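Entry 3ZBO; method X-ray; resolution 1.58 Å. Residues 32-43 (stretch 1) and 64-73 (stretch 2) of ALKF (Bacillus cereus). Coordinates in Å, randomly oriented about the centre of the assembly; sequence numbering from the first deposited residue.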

# COMPACT_ATOMS: atom_id res chain seq x y z
N GLY A 32 -2.77 12.39 -7.72
CA GLY A 32 -1.35 12.59 -8.05
C GLY A 32 -0.88 11.80 -9.25
O GLY A 32 0.30 11.91 -9.59
N ALA A 33 -1.78 11.02 -9.88
CA ALA A 33 -1.38 10.28 -11.13
C ALA A 33 -1.15 11.34 -12.21
O ALA A 33 -1.76 12.44 -12.18
N HIS A 34 -0.31 10.99 -13.15
CA HIS A 34 -0.14 11.83 -14.35
C HIS A 34 -0.25 11.03 -15.58
O HIS A 34 -0.17 9.79 -15.54
N GLU A 35 -0.48 11.74 -16.71
CA GLU A 35 -0.49 11.04 -17.96
C GLU A 35 0.89 10.34 -18.20
O GLU A 35 2.02 10.83 -17.81
N PRO A 36 0.83 9.15 -18.81
CA PRO A 36 -0.33 8.47 -19.31
C PRO A 36 -1.06 7.72 -18.24
O PRO A 36 -0.43 7.06 -17.39
N VAL A 37 -2.40 7.79 -18.32
CA VAL A 37 -3.25 7.11 -17.35
C VAL A 37 -4.59 6.92 -18.02
O VAL A 37 -5.08 7.84 -18.72
N PHE A 38 -5.19 5.75 -17.81
CA PHE A 38 -6.44 5.50 -18.44
C PHE A 38 -7.64 5.60 -17.49
O PHE A 38 -8.77 5.94 -17.95
N GLY A 39 -7.45 5.30 -16.19
CA GLY A 39 -8.59 5.38 -15.31
C GLY A 39 -9.38 4.08 -15.32
O GLY A 39 -10.64 4.04 -15.52
N VAL A 40 -8.75 2.98 -14.93
CA VAL A 40 -9.44 1.67 -14.91
C VAL A 40 -9.88 1.27 -13.51
O VAL A 40 -9.05 1.19 -12.61
N ALA A 41 -11.19 1.05 -13.25
CA ALA A 41 -11.58 0.62 -11.94
C ALA A 41 -11.00 -0.75 -11.72
O ALA A 41 -11.03 -1.61 -12.63
N THR A 42 -10.47 -1.00 -10.52
CA THR A 42 -9.77 -2.26 -10.26
C THR A 42 -10.63 -3.51 -10.49
O THR A 42 -10.13 -4.52 -10.97
N GLY A 43 -11.92 -3.46 -10.20
CA GLY A 43 -12.67 -4.72 -10.37
C GLY A 43 -12.75 -5.09 -11.85
O GLY A 43 -12.95 -6.30 -12.19
N ALA A 64 7.00 -0.74 -16.66
CA ALA A 64 7.89 0.21 -17.33
C ALA A 64 7.19 1.23 -18.14
O ALA A 64 7.88 2.17 -18.65
N THR A 65 5.89 1.03 -18.41
CA THR A 65 5.13 2.03 -19.21
C THR A 65 5.10 3.39 -18.52
O THR A 65 4.94 4.42 -19.19
N GLY A 66 5.13 3.37 -17.19
CA GLY A 66 4.82 4.60 -16.45
C GLY A 66 3.36 5.01 -16.52
O GLY A 66 3.05 6.11 -16.03
N ASN A 67 2.49 4.12 -16.97
CA ASN A 67 1.05 4.34 -16.99
C ASN A 67 0.48 3.69 -15.73
O ASN A 67 0.62 2.49 -15.49
N TYR A 68 -0.11 4.53 -14.84
CA TYR A 68 -0.55 4.04 -13.57
C TYR A 68 -1.41 2.76 -13.68
O TYR A 68 -1.27 1.80 -12.90
N ASP A 69 -2.36 2.73 -14.61
CA ASP A 69 -3.21 1.53 -14.62
C ASP A 69 -2.46 0.29 -15.04
O ASP A 69 -2.70 -0.83 -14.51
N ALA A 70 -1.58 0.48 -16.02
CA ALA A 70 -0.73 -0.67 -16.40
C ALA A 70 0.20 -1.11 -15.28
O ALA A 70 0.45 -2.32 -15.12
N MET A 71 0.68 -0.11 -14.56
CA MET A 71 1.54 -0.43 -13.42
C MET A 71 0.79 -1.15 -12.27
O MET A 71 1.32 -2.08 -11.65
N TYR A 72 -0.45 -0.71 -11.99
CA TYR A 72 -1.32 -1.42 -11.06
C TYR A 72 -1.54 -2.84 -11.53
O TYR A 72 -1.42 -3.78 -10.71
N PHE A 73 -1.86 -3.03 -12.79
CA PHE A 73 -2.14 -4.36 -13.25
C PHE A 73 -0.85 -5.22 -13.20
O PHE A 73 -0.91 -6.41 -12.88

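What holds the loop of stretch 1 against the helix of stretch 2? The answer is chiefly the carboxylate of Asp-69, whose CA-to-CB bond points toward the loop and whose chi1 is m. Three successive backbone amides donate to it: Phe-38 N to Asp-69 OD2 at 2.7 Å, Gly-39 N to Asp-69 OD2 at 2.7 Å, and Val-40 N to Asp-69 OD1 at 2.8 Å. The loop thus wraps around a buried acid, and three NH groups of the loop hydrogen-bond the buried carboxylate. Gly-39 sits at positive phi, where a CB would be jammed against the preceding carbonyl, so glycine suits this turn.

Where do waters enter? Water 2 donates to both Val-40 O and Asp-69 OD1, each at 2.7 Å, and so links the same carboxylate to a loop carbonyl. Water 1 lies at the start of the helix: it accepts from Tyr-68 N at 2.9 Å and lies 2.8 Å from both His-34 O and Gly-66 O, bridging the two backbones.

How does the helix begin beside the loop? Asn-67, with chi1 t, is its N-cap. Asn-67 OD1 accepts weak bonds from Asp-69 N at 2.9 Å and Ala-70 N at 3.3 Å, while Asn-67 N donates to Thr-65 OG1 at 3.0 Å, the threonine chi1 being p. Asn-67 ND2 lies over one face of the Phe-38 ring, 3.3 Å from Phe-38 CZ; the phenylalanine has chi1 m. Pro-36, which follows a cis peptide bond, adds a CA-H...O contact from Asn-67 CA to Pro-36 O at 3.1 Å, and its ring packs with Pro-36 CG 3.9 Å from Asn-67 CB.

Which side chains fill the remaining space? Val-37, chi1 p, points sideways, yet its CG2 lies 3.4 Å from Asp-69 OD2 and 4.2 Å from Tyr-68 CB. Ala-33 points toward the helix and adds a looser apolar contact, Ala-33 CB to Tyr-68 CB at 4.5 Å. Val-40, chi1 t, also points toward stretch 2, with its CB 3.5 Å from Asp-69 OD1. Farther along, Thr-42 and Tyr-72 point toward each other's stretches: Thr-42, chi1 p, places CG2 over one face of the tyrosine ring, 3.5 Å from Tyr-72 CZ. The tyrosine chi1 is t, and its hydroxyl is hydrogen-bonded elsewhere in the structure.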

# COMPACT_ATOMS: atom_id res chain seq x y z
CB ALA A 33 -2.47 9.27 -11.60
CB HIS A 34 1.17 12.62 -14.29
CG HIS A 34 2.43 11.86 -14.04
ND1 HIS A 34 2.91 10.89 -14.89
CD2 HIS A 34 3.37 12.03 -13.09
CE1 HIS A 34 4.07 10.44 -14.42
NE2 HIS A 34 4.39 11.16 -13.36
CB GLU A 35 -0.82 12.03 -19.10
CG GLU A 35 -2.16 12.56 -19.00
CD GLU A 35 -3.25 11.68 -19.60
OE1 GLU A 35 -2.99 10.47 -19.84
OE2 GLU A 35 -4.40 12.18 -19.85
CB PRO A 36 0.26 7.49 -20.34
CG PRO A 36 1.58 7.16 -19.82
CD PRO A 36 2.09 8.39 -19.02
CB VAL A 37 -3.30 7.88 -15.98
CG1 VAL A 37 -3.80 9.29 -16.18
CG2 VAL A 37 -4.23 7.14 -15.01
CB PHE A 38 -6.52 4.10 -19.02
CG PHE A 38 -5.45 3.73 -20.05
CD1 PHE A 38 -5.00 4.63 -21.01
CD2 PHE A 38 -4.90 2.46 -19.99
CE1 PHE A 38 -4.04 4.23 -21.99
CE2 PHE A 38 -3.91 2.05 -20.94
CZ PHE A 38 -3.53 2.92 -21.91
CB VAL A 40 -8.50 0.56 -15.49
CG1 VAL A 40 -9.19 -0.82 -15.45
CG2 VAL A 40 -8.02 0.93 -16.90
CB ALA A 41 -13.08 0.50 -11.90
CB THR A 42 -9.05 -2.31 -8.94
OG1 THR A 42 -10.01 -2.26 -7.88
CG2 THR A 42 -8.03 -1.14 -8.81
CB ALA A 64 8.92 -0.58 -18.25
CB THR A 65 3.72 1.60 -19.48
OG1 THR A 65 3.01 1.49 -18.28
CG2 THR A 65 3.70 0.29 -20.30
CB ASN A 67 0.49 3.75 -18.28
CG ASN A 67 -1.03 3.79 -18.33
OD1 ASN A 67 -1.74 3.53 -17.35
ND2 ASN A 67 -1.56 4.11 -19.51
CB TYR A 68 -1.37 5.11 -12.79
CG TYR A 68 -1.98 4.55 -11.52
CD1 TYR A 68 -1.20 4.16 -10.42
CD2 TYR A 68 -3.40 4.31 -11.44
CE1 TYR A 68 -1.74 3.58 -9.30
CE2 TYR A 68 -3.93 3.74 -10.32
CZ TYR A 68 -3.14 3.37 -9.20
OH TYR A 68 -3.63 2.79 -8.09
CB ASP A 69 -4.39 1.72 -15.59
CG ASP A 69 -5.28 2.89 -15.15
OD1 ASP A 69 -6.04 2.71 -14.22
OD2 ASP A 69 -5.14 3.95 -15.75
CB ALA A 70 0.16 -0.28 -17.63
CB MET A 71 2.19 0.82 -12.85
CG MET A 71 3.14 1.45 -13.82
SD MET A 71 3.58 3.17 -13.42
CE MET A 71 4.95 2.86 -12.27
CB TYR A 72 -2.63 -0.57 -10.89
CG TYR A 72 -3.43 -1.18 -9.76
CD1 TYR A 72 -4.25 -2.29 -9.99
CD2 TYR A 72 -3.46 -0.61 -8.52
CE1 TYR A 72 -4.97 -2.82 -8.91
CE2 TYR A 72 -4.13 -1.18 -7.42
CZ TYR A 72 -4.93 -2.26 -7.65
OH TYR A 72 -5.60 -2.84 -6.56
CB PHE A 73 -2.69 -4.28 -14.71
CG PHE A 73 -3.17 -5.57 -15.20
CD1 PHE A 73 -4.28 -6.12 -14.64
CD2 PHE A 73 -2.48 -6.26 -16.18
CE1 PHE A 73 -4.73 -7.42 -15.03
CE2 PHE A 73 -2.97 -7.54 -16.61
CZ PHE A 73 -4.08 -8.08 -16.01
O HOH W 1 0.85 7.24 -14.78
O HOH W 2 -6.41 1.25 -11.99